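DUTPase (Staphylococcus phage 11, PDB 4GV8) catalyses the hydrolysis of dUTP to dUMP and pyrophosphate as a homotrimeric, jelly-roll dUTPase that probably also moonlights in another role. Local coordinates at residues V35-P39 against I120-G124; G56-T62 against Q136-I142. All coordinates share one frame; numbering follows the deposited sequence.

Contact 1 (V35-P39 against I120-G124)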
ATOM      1  N   VAL B  35     -14.531 -11.339  13.922  1.00 50.82           N
ATOM      2  CA  VAL B  35     -13.482 -12.330  13.757  1.00 48.90           C
ATOM      3  C   VAL B  35     -12.265 -12.002  14.639  1.00 50.28           C
ATOM      4  O   VAL B  35     -11.854 -10.831  14.776  1.00 45.22           O
ATOM      5  CB  VAL B  35     -13.113 -12.513  12.254  1.00 55.28           C
ATOM      6  CG1 VAL B  35     -12.618 -11.230  11.653  1.00 48.42           C
ATOM      7  CG2 VAL B  35     -12.083 -13.629  12.042  1.00 54.27           C
ATOM      8  N   VAL B  36     -11.743 -13.058  15.283  1.00 48.54           N
ATOM      9  CA  VAL B  36     -10.501 -13.009  16.034  1.00 47.92           C
ATOM     10  C   VAL B  36      -9.353 -13.233  15.047  1.00 43.98           C
ATOM     11  O   VAL B  36      -9.422 -14.112  14.205  1.00 43.81           O
ATOM     12  CB  VAL B  36     -10.482 -14.080  17.171  1.00 48.53           C
ATOM     13  CG1 VAL B  36      -9.129 -14.102  17.865  1.00 49.11           C
ATOM     14  CG2 VAL B  36     -11.572 -13.744  18.184  1.00 53.18           C
ATOM     15  N   LEU B  37      -8.329 -12.400  15.132  1.00 44.73           N
ATOM     16  CA  LEU B  37      -7.168 -12.483  14.255  1.00 44.83           C
ATOM     17  C   LEU B  37      -5.876 -12.394  15.099  1.00 43.68           C
ATOM     18  O   LEU B  37      -5.534 -11.342  15.662  1.00 40.83           O
ATOM     19  CB  LEU B  37      -7.248 -11.374  13.187  1.00 46.45           C
ATOM     20  CG  LEU B  37      -6.500 -11.582  11.849  1.00 51.13           C
ATOM     21  CD1 LEU B  37      -7.056 -12.826  11.116  1.00 44.45           C
ATOM     22  CD2 LEU B  37      -6.613 -10.312  10.988  1.00 47.68           C
ATOM     23  N   GLU B  38      -5.161 -13.512  15.175  1.00 44.78           N
ATOM     24  CA  GLU B  38      -3.990 -13.630  16.033  1.00 43.82           C
ATOM     25  C   GLU B  38      -2.730 -13.273  15.228  1.00 44.60           C
ATOM     26  O   GLU B  38      -2.777 -13.194  13.998  1.00 43.98           O
ATOM     27  CB  GLU B  38      -3.941 -15.058  16.595  1.00 47.76           C
ATOM     28  CG  GLU B  38      -5.223 -15.442  17.341  1.00 47.09           C
ATOM     29  CD  GLU B  38      -5.005 -16.183  18.666  1.00 47.29           C
ATOM     30  OE1 GLU B  38      -3.857 -16.578  18.966  1.00 52.37           O
ATOM     31  OE2 GLU B  38      -6.018 -16.359  19.413  1.00 49.35           O
ATOM     32  N   PRO B  39      -1.603 -13.021  15.917  1.00 44.77           N
ATOM     33  CA  PRO B  39      -0.387 -12.627  15.196  1.00 42.45           C
ATOM     34  C   PRO B  39      -0.065 -13.519  14.014  1.00 43.61           C
ATOM     35  O   PRO B  39      -0.130 -14.781  14.085  1.00 41.58           O
ATOM     36  CB  PRO B  39       0.701 -12.710  16.255  1.00 43.77           C
ATOM     37  CG  PRO B  39      -0.022 -12.478  17.554  1.00 46.40           C
ATOM     38  CD  PRO B  39      -1.400 -13.016  17.381  1.00 43.09           C
ATOM     39  N   ILE B 120      -8.822 -16.965  26.962  1.00 48.16           N
ATOM     40  CA  ILE B 120      -7.536 -16.358  27.360  1.00 50.24           C
ATOM     41  C   ILE B 120      -6.626 -16.595  26.185  1.00 47.95           C
ATOM     42  O   ILE B 120      -6.263 -17.744  25.879  1.00 44.05           O
ATOM     43  CB  ILE B 120      -7.017 -16.919  28.687  1.00 52.31           C
ATOM     44  CG1 ILE B 120      -8.185 -16.930  29.727  1.00 53.79           C
ATOM     45  CG2 ILE B 120      -5.898 -16.053  29.206  1.00 48.62           C
ATOM     46  CD1 ILE B 120      -7.916 -17.752  30.971  1.00 53.52           C
ATOM     47  N   ARG B 121      -6.346 -15.509  25.468  1.00 47.78           N
ATOM     48  CA  ARG B 121      -5.804 -15.577  24.114  1.00 50.51           C
ATOM     49  C   ARG B 121      -4.390 -15.040  24.084  1.00 51.31           C
ATOM     50  O   ARG B 121      -3.995 -14.250  24.939  1.00 47.17           O
ATOM     51  CB  ARG B 121      -6.645 -14.756  23.117  1.00 52.14           C
ATOM     52  CG  ARG B 121      -8.023 -15.297  22.915  1.00 51.40           C
ATOM     53  CD  ARG B 121      -8.656 -14.845  21.627  1.00 53.10           C
ATOM     54  NE  ARG B 121      -9.968 -15.467  21.452  1.00 46.95           N
ATOM     55  CZ  ARG B 121     -10.188 -16.698  20.990  1.00 52.53           C
ATOM     56  NH1 ARG B 121      -9.184 -17.510  20.616  1.00 48.61           N
ATOM     57  NH2 ARG B 121     -11.453 -17.127  20.913  1.00 55.71           N
ATOM     58  N   GLN B 122      -3.633 -15.513  23.092  1.00 52.19           N
ATOM     59  CA  GLN B 122      -2.272 -15.081  22.870  1.00 51.08           C
ATOM     60  C   GLN B 122      -2.191 -13.532  22.709  1.00 52.06           C
ATOM     61  O   GLN B 122      -2.957 -12.919  21.945  1.00 44.18           O
ATOM     62  CB  GLN B 122      -1.710 -15.729  21.600  1.00 53.69           C
ATOM     63  CG  GLN B 122      -1.525 -17.233  21.637  1.00 65.38           C
ATOM     64  CD  GLN B 122      -0.865 -17.782  20.382  1.00 68.78           C
ATOM     65  OE1 GLN B 122      -0.223 -17.040  19.612  1.00 90.41           O
ATOM     66  NE2 GLN B 122      -0.983 -19.100  20.187  1.00 78.11           N
ATOM     67  N   TYR B 123      -1.202 -12.942  23.383  1.00 52.03           N
ATOM     68  CA  TYR B 123      -1.014 -11.505  23.432  1.00 51.86           C
ATOM     69  C   TYR B 123      -0.701 -11.023  21.999  1.00 47.40           C
ATOM     70  O   TYR B 123       0.094 -11.656  21.294  1.00 47.93           O
ATOM     71  CB  TYR B 123       0.132 -11.126  24.467  1.00 57.86           C
ATOM     72  CG  TYR B 123       0.253  -9.608  24.703  1.00 54.31           C
ATOM     73  CD1 TYR B 123      -0.612  -8.944  25.583  1.00 64.62           C
ATOM     74  CD2 TYR B 123       1.152  -8.827  23.984  1.00 63.27           C
ATOM     75  CE1 TYR B 123      -0.549  -7.554  25.778  1.00 63.31           C
ATOM     76  CE2 TYR B 123       1.231  -7.429  24.165  1.00 67.25           C
ATOM     77  CZ  TYR B 123       0.381  -6.797  25.071  1.00 67.85           C
ATOM     78  OH  TYR B 123       0.449  -5.426  25.277  1.00 76.11           O
ATOM     79  N   GLY B 124      -1.358  -9.944  21.554  1.00 48.73           N
ATOM     80  CA  GLY B 124      -1.194  -9.440  20.170  1.00 42.91           C
ATOM     81  C   GLY B 124      -2.357  -9.827  19.238  1.00 46.47           C
ATOM     82  O   GLY B 124      -2.411  -9.428  18.053  1.00 42.24           O
TER
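Val36, Glu38 and Pro39 meet Arg121, Gln122 and Gly124 at the periphery of the jelly-roll dUTPase fold, where the end of strand 35-37 faces the end of strand 120-122. The two are not sheet neighbours: no hydrogen bond joins them, and their end-to-end directions differ by 53°. Side chains make the contact, in part against backbone.

The charged part is a long salt bridge, Glu38 OE2 to Arg121 NH1 at 3.6 Å. OE2 meets the guanidinium at its edge, near its plane, with the carboxylate turned nearly perpendicular to it (planes 83° apart). A bend in the Glu38 chain (chi2 -137°) brings the acid there. Arg121 has a second acidic partner, Asp118, which binds NH2, so its charge is probably balanced by two carboxylates.

The same arginine also makes apolar contact. CG1 of Val36 lies over one guanidinium face and also touches Arg121 CD, 3.9 Å away. Beyond the strand, the Pro39 ring rests against backbone, its CG 3.8 Å from Tyr123 O. Asn94 ND2 ties this end together by hydrogen bonding both Leu37 O and Gly124 O.

The Glu38 and Gln122 side chains cross at about a right angle, with Glu38 OE1 3.5 Å from Gln122 CB.

Contact 2 (G56-T62 against Q136-I142). With DUP (2'-deoxyuridine 5'-alpha,beta-imido-triphosphate), chain L.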
ATOM      1  N   GLY B  56     -14.402   4.014 -16.061  1.00 47.98           N
ATOM      2  CA  GLY B  56     -13.616   5.241 -16.033  1.00 49.09           C
ATOM      3  C   GLY B  56     -13.239   5.743 -14.642  1.00 50.38           C
ATOM      4  O   GLY B  56     -12.701   6.854 -14.512  1.00 47.54           O
ATOM      5  N   TYR B  57     -13.567   4.936 -13.618  1.00 48.09           N
ATOM      6  CA  TYR B  57     -13.147   5.115 -12.231  1.00 44.69           C
ATOM      7  C   TYR B  57     -12.726   3.791 -11.609  1.00 42.04           C
ATOM      8  O   TYR B  57     -13.161   2.730 -12.044  1.00 46.59           O
ATOM      9  CB  TYR B  57     -14.314   5.655 -11.378  1.00 46.39           C
ATOM     10  CG  TYR B  57     -14.824   6.998 -11.786  1.00 46.05           C
ATOM     11  CD1 TYR B  57     -14.170   8.155 -11.378  1.00 47.38           C
ATOM     12  CD2 TYR B  57     -15.949   7.126 -12.584  1.00 61.00           C
ATOM     13  CE1 TYR B  57     -14.615   9.395 -11.742  1.00 49.27           C
ATOM     14  CE2 TYR B  57     -16.406   8.383 -12.965  1.00 61.43           C
ATOM     15  CZ  TYR B  57     -15.716   9.511 -12.544  1.00 57.61           C
ATOM     16  OH  TYR B  57     -16.131  10.773 -12.870  1.00 68.11           O
ATOM     17  N   VAL B  58     -11.883   3.882 -10.579  1.00 41.38           N
ATOM     18  CA  VAL B  58     -11.476   2.745  -9.767  1.00 42.03           C
ATOM     19  C   VAL B  58     -11.691   3.094  -8.284  1.00 44.80           C
ATOM     20  O   VAL B  58     -11.507   4.271  -7.858  1.00 40.42           O
ATOM     21  CB  VAL B  58     -10.031   2.352 -10.009  1.00 39.39           C
ATOM     22  CG1 VAL B  58      -9.025   3.428  -9.445  1.00 35.08           C
ATOM     23  CG2 VAL B  58      -9.797   0.967  -9.446  1.00 42.55           C
ATOM     24  N   GLY B  59     -12.159   2.101  -7.535  1.00 38.88           N
ATOM     25  CA  GLY B  59     -12.260   2.255  -6.121  1.00 39.71           C
ATOM     26  C   GLY B  59     -10.972   1.720  -5.491  1.00 38.88           C
ATOM     27  O   GLY B  59     -10.376   0.713  -5.914  1.00 39.47           O
ATOM     28  N   LEU B  60     -10.536   2.409  -4.467  1.00 41.22           N
ATOM     29  CA  LEU B  60      -9.395   1.989  -3.656  1.00 41.34           C
ATOM     30  C   LEU B  60      -9.902   1.731  -2.260  1.00 40.18           C
ATOM     31  O   LEU B  60     -10.290   2.657  -1.518  1.00 37.33           O
ATOM     32  CB  LEU B  60      -8.357   3.083  -3.640  1.00 43.54           C
ATOM     33  CG  LEU B  60      -7.822   3.482  -5.027  1.00 44.86           C
ATOM     34  CD1 LEU B  60      -6.982   4.744  -4.809  1.00 41.91           C
ATOM     35  CD2 LEU B  60      -7.059   2.314  -5.687  1.00 41.52           C
ATOM     36  N   LEU B  61      -9.940   0.456  -1.923  1.00 36.93           N
ATOM     37  CA  LEU B  61     -10.407   0.036  -0.645  1.00 38.98           C
ATOM     38  C   LEU B  61      -9.168  -0.060   0.264  1.00 38.93           C
ATOM     39  O   LEU B  61      -8.315  -0.941   0.108  1.00 41.35           O
ATOM     40  CB  LEU B  61     -11.141  -1.317  -0.789  1.00 43.38           C
ATOM     41  CG  LEU B  61     -11.704  -1.970   0.463  1.00 42.29           C
ATOM     42  CD1 LEU B  61     -12.753  -1.068   1.084  1.00 43.21           C
ATOM     43  CD2 LEU B  61     -12.226  -3.371   0.129  1.00 41.34           C
ATOM     44  N   THR B  62      -9.102   0.843   1.234  1.00 41.46           N
ATOM     45  CA  THR B  62      -7.841   1.226   1.809  1.00 41.04           C
ATOM     46  C   THR B  62      -7.921   1.491   3.312  1.00 39.71           C
ATOM     47  O   THR B  62      -8.997   1.642   3.920  1.00 42.85           O
ATOM     48  CB  THR B  62      -7.308   2.457   1.003  1.00 40.39           C
ATOM     49  OG1 THR B  62      -5.881   2.555   1.183  1.00 36.96           O
ATOM     50  CG2 THR B  62      -8.049   3.743   1.340  1.00 38.15           C
ATOM     51  N   GLN B 136     -11.617   2.412   4.404  1.00 41.95           N
ATOM     52  CA  GLN B 136     -12.301   3.456   3.629  1.00 40.53           C
ATOM     53  C   GLN B 136     -12.142   3.210   2.148  1.00 42.17           C
ATOM     54  O   GLN B 136     -11.271   2.468   1.711  1.00 41.55           O
ATOM     55  CB  GLN B 136     -11.858   4.875   3.986  1.00 43.30           C
ATOM     56  CG  GLN B 136     -10.418   5.195   3.618  1.00 44.58           C
ATOM     57  CD  GLN B 136      -9.892   6.456   4.285  1.00 43.51           C
ATOM     58  OE1 GLN B 136      -8.760   6.499   4.811  1.00 44.84           O
ATOM     59  NE2 GLN B 136     -10.703   7.468   4.283  1.00 42.85           N
ATOM     60  N   LEU B 137     -13.054   3.806   1.392  1.00 45.09           N
ATOM     61  CA  LEU B 137     -13.182   3.620  -0.062  1.00 45.54           C
ATOM     62  C   LEU B 137     -13.056   4.987  -0.731  1.00 42.00           C
ATOM     63  O   LEU B 137     -13.888   5.892  -0.525  1.00 43.23           O
ATOM     64  CB  LEU B 137     -14.562   2.995  -0.426  1.00 45.08           C
ATOM     65  CG  LEU B 137     -14.758   2.707  -1.931  1.00 45.17           C
ATOM     66  CD1 LEU B 137     -13.822   1.577  -2.437  1.00 36.74           C
ATOM     67  CD2 LEU B 137     -16.250   2.500  -2.271  1.00 45.21           C
ATOM     68  N   VAL B 138     -11.968   5.157  -1.491  1.00 42.97           N
ATOM     69  CA  VAL B 138     -11.688   6.392  -2.220  1.00 36.99           C
ATOM     70  C   VAL B 138     -11.833   6.049  -3.715  1.00 42.66           C
ATOM     71  O   VAL B 138     -11.270   5.065  -4.176  1.00 40.15           O
ATOM     72  CB  VAL B 138     -10.262   6.884  -1.920  1.00 38.71           C
ATOM     73  CG1 VAL B 138      -9.960   8.174  -2.741  1.00 39.51           C
ATOM     74  CG2 VAL B 138     -10.127   7.070  -0.416  1.00 35.72           C
ATOM     75  N   ILE B 139     -12.576   6.862  -4.464  1.00 44.43           N
ATOM     76  CA  ILE B 139     -12.821   6.625  -5.907  1.00 43.83           C
ATOM     77  C   ILE B 139     -12.115   7.719  -6.745  1.00 45.09           C
ATOM     78  O   ILE B 139     -12.246   8.937  -6.478  1.00 45.23           O
ATOM     79  CB  ILE B 139     -14.317   6.594  -6.263  1.00 43.77           C
ATOM     80  CG1 ILE B 139     -15.096   5.521  -5.398  1.00 49.84           C
ATOM     81  CG2 ILE B 139     -14.443   6.269  -7.763  1.00 42.54           C
ATOM     82  CD1 ILE B 139     -16.482   5.878  -4.894  1.00 49.17           C
ATOM     83  N   VAL B 140     -11.358   7.263  -7.748  1.00 40.88           N
ATOM     84  CA  VAL B 140     -10.502   8.114  -8.506  1.00 43.47           C
ATOM     85  C   VAL B 140     -10.726   7.783  -9.979  1.00 45.94           C
ATOM     86  O   VAL B 140     -10.995   6.637 -10.346  1.00 43.51           O
ATOM     87  CB  VAL B 140      -8.996   7.970  -8.091  1.00 47.21           C
ATOM     88  CG1 VAL B 140      -8.812   8.180  -6.569  1.00 38.86           C
ATOM     89  CG2 VAL B 140      -8.484   6.622  -8.533  1.00 46.70           C
ATOM     90  N   PRO B 141     -10.667   8.809 -10.835  1.00 46.28           N
ATOM     91  CA  PRO B 141     -10.811   8.515 -12.278  1.00 49.57           C
ATOM     92  C   PRO B 141      -9.569   7.775 -12.774  1.00 45.38           C
ATOM     93  O   PRO B 141      -8.503   7.915 -12.156  1.00 49.32           O
ATOM     94  CB  PRO B 141     -10.922   9.906 -12.897  1.00 44.22           C
ATOM     95  CG  PRO B 141     -10.106  10.753 -11.962  1.00 47.43           C
ATOM     96  CD  PRO B 141     -10.495  10.249 -10.597  1.00 47.45           C
ATOM     97  N   ILE B 142      -9.733   6.983 -13.840  1.00 46.99           N
ATOM     98  CA  ILE B 142      -8.640   6.235 -14.443  1.00 45.38           C
ATOM     99  C   ILE B 142      -8.580   6.468 -15.942  1.00 47.88           C
ATOM    100  O   ILE B 142      -9.516   6.988 -16.532  1.00 45.69           O
ATOM    101  CB  ILE B 142      -8.714   4.723 -14.155  1.00 43.77           C
ATOM    102  CG1 ILE B 142     -10.091   4.150 -14.570  1.00 45.12           C
ATOM    103  CG2 ILE B 142      -8.386   4.487 -12.691  1.00 41.33           C
ATOM    104  CD1 ILE B 142     -10.253   2.663 -14.453  1.00 37.72           C
TER
HETATM  105  O4  DUP L 201      -0.322   8.528   6.886  1.00 37.63           O
HETATM  106  C4  DUP L 201      -1.144   9.557   7.137  1.00 35.70           C
HETATM  107  C5  DUP L 201      -2.519   9.434   6.977  1.00 37.15           C
HETATM  108  C6  DUP L 201      -3.359  10.523   7.263  1.00 35.66           C
HETATM  109  N3  DUP L 201      -0.645  10.729   7.553  1.00 36.26           N
HETATM  110  C2  DUP L 201      -1.486  11.777   7.858  1.00 35.11           C
HETATM  111  O2  DUP L 201      -0.925  12.946   8.279  1.00 38.51           O
HETATM  112  N1  DUP L 201      -2.837  11.671   7.735  1.00 39.20           N
HETATM  113  C1' DUP L 201      -3.735  12.793   8.073  1.00 34.91           C
HETATM  114  C2' DUP L 201      -4.311  13.401   6.813  1.00 35.53           C
HETATM  115  C3' DUP L 201      -5.737  12.881   6.758  1.00 37.34           C
HETATM  116  O3' DUP L 201      -6.571  13.849   6.113  1.00 39.86           O
HETATM  117  O4' DUP L 201      -4.815  12.277   8.888  1.00 38.25           O
HETATM  118  C4' DUP L 201      -6.082  12.567   8.236  1.00 38.99           C
HETATM  119  C5' DUP L 201      -7.062  11.418   8.449  1.00 41.19           C
HETATM  120  O5' DUP L 201      -6.801  10.269   7.617  1.00 39.71           O
HETATM  121  PA  DUP L 201      -7.787   8.988   7.771  1.00 40.74           P
HETATM  122  O1A DUP L 201      -7.066   7.878   7.038  1.00 44.24           O
HETATM  123  O2A DUP L 201      -9.201   9.295   7.406  1.00 42.86           O
HETATM  124  N3A DUP L 201      -7.658   8.667   9.423  1.00 40.32           N
HETATM  125  PB  DUP L 201      -8.889   8.226  10.496  1.00 43.02           P
HETATM  126  O1B DUP L 201     -10.070   7.781   9.641  1.00 42.45           O
HETATM  127  O2B DUP L 201      -8.319   7.198  11.463  1.00 42.89           O
HETATM  128  O3B DUP L 201      -9.266   9.620  11.279  1.00 45.92           O
HETATM  129  PG  DUP L 201     -10.362  10.824  10.941  1.00 50.36           P
HETATM  130  O2G DUP L 201     -10.969  10.631   9.543  1.00 44.78           O
HETATM  131  O1G DUP L 201     -11.304  10.429  12.006  1.00 50.24           O
HETATM  132  O3G DUP L 201      -9.518  12.041  11.156  1.00 54.55           O
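Strands 57-62 and 136-141 pair as antiparallel neighbours in the main sheet of the jelly roll, in a buried contact that runs from the subunit interface to a nucleotide site. Val58, Leu60 and Thr62 form hydrogen-bonded pairs with Val140, Val138 and Gln136, each pair closed by two backbone bonds; Thr62 N to Gln136 O, for example, measures 2.8 Å. One more bond extends the pairing past the strand ends: Ile142 N reaches Gly56 O at 3.0 Å from above the carbonyl plane, 57° out of it.

Val58 and Val140 lie side by side, pointing the same way, while Ile142 crosses Val58 at about a right angle. Packing here is tight: Val58 CG1 is 3.4 Å from Val140 CG2 and 3.5 Å from Ile142 CG2. With chi1 at 70°, Val58 places CG1 between its backbone N and carbonyl carbon, against both neighbours. Further along, Thr62 CG2 rests on Gln136 CG at 3.6 Å, while Thr62 OG1 turns to Thr77 and to Lys79 of the second subunit. Gln136 belongs to the dUTP-analogue pocket, and its side-chain amide lies near the alpha-phosphate. At the far end, Tyr57 CE1 approaches Pro141 CB at 3.9 Å, and the ring stacks on Trp143 of the second subunit, while Val140 meets Val140 of the third subunit.

Strand 26-30 flanks 136-141, and strand 73-80 flanks 57-62; Ile29 of the former and Ile80 of the latter each touch both Leu61 and Leu137.

The two contacts lie on opposite sides of the chain's centre, with centres 32 Å apart and nearest atoms about 14 Å apart, and they do not touch. Along the chain their segments alternate: 35-39, 56-62, 120-124, 136-142. Contact 2 belongs to the seven-stranded sheet, whereas contact 1 joins strands of two small two-stranded sheets, 35-37 with 126-128 and 103-104 with 120-122. Strand 89-94 of the large sheet touches contact 1 through Ile92 and Asn94. The fold thus places contact 2 among the trimer interfaces and nucleotide sites, while contact 1 lies at the periphery, and no other chain of the assembly touches its two segments.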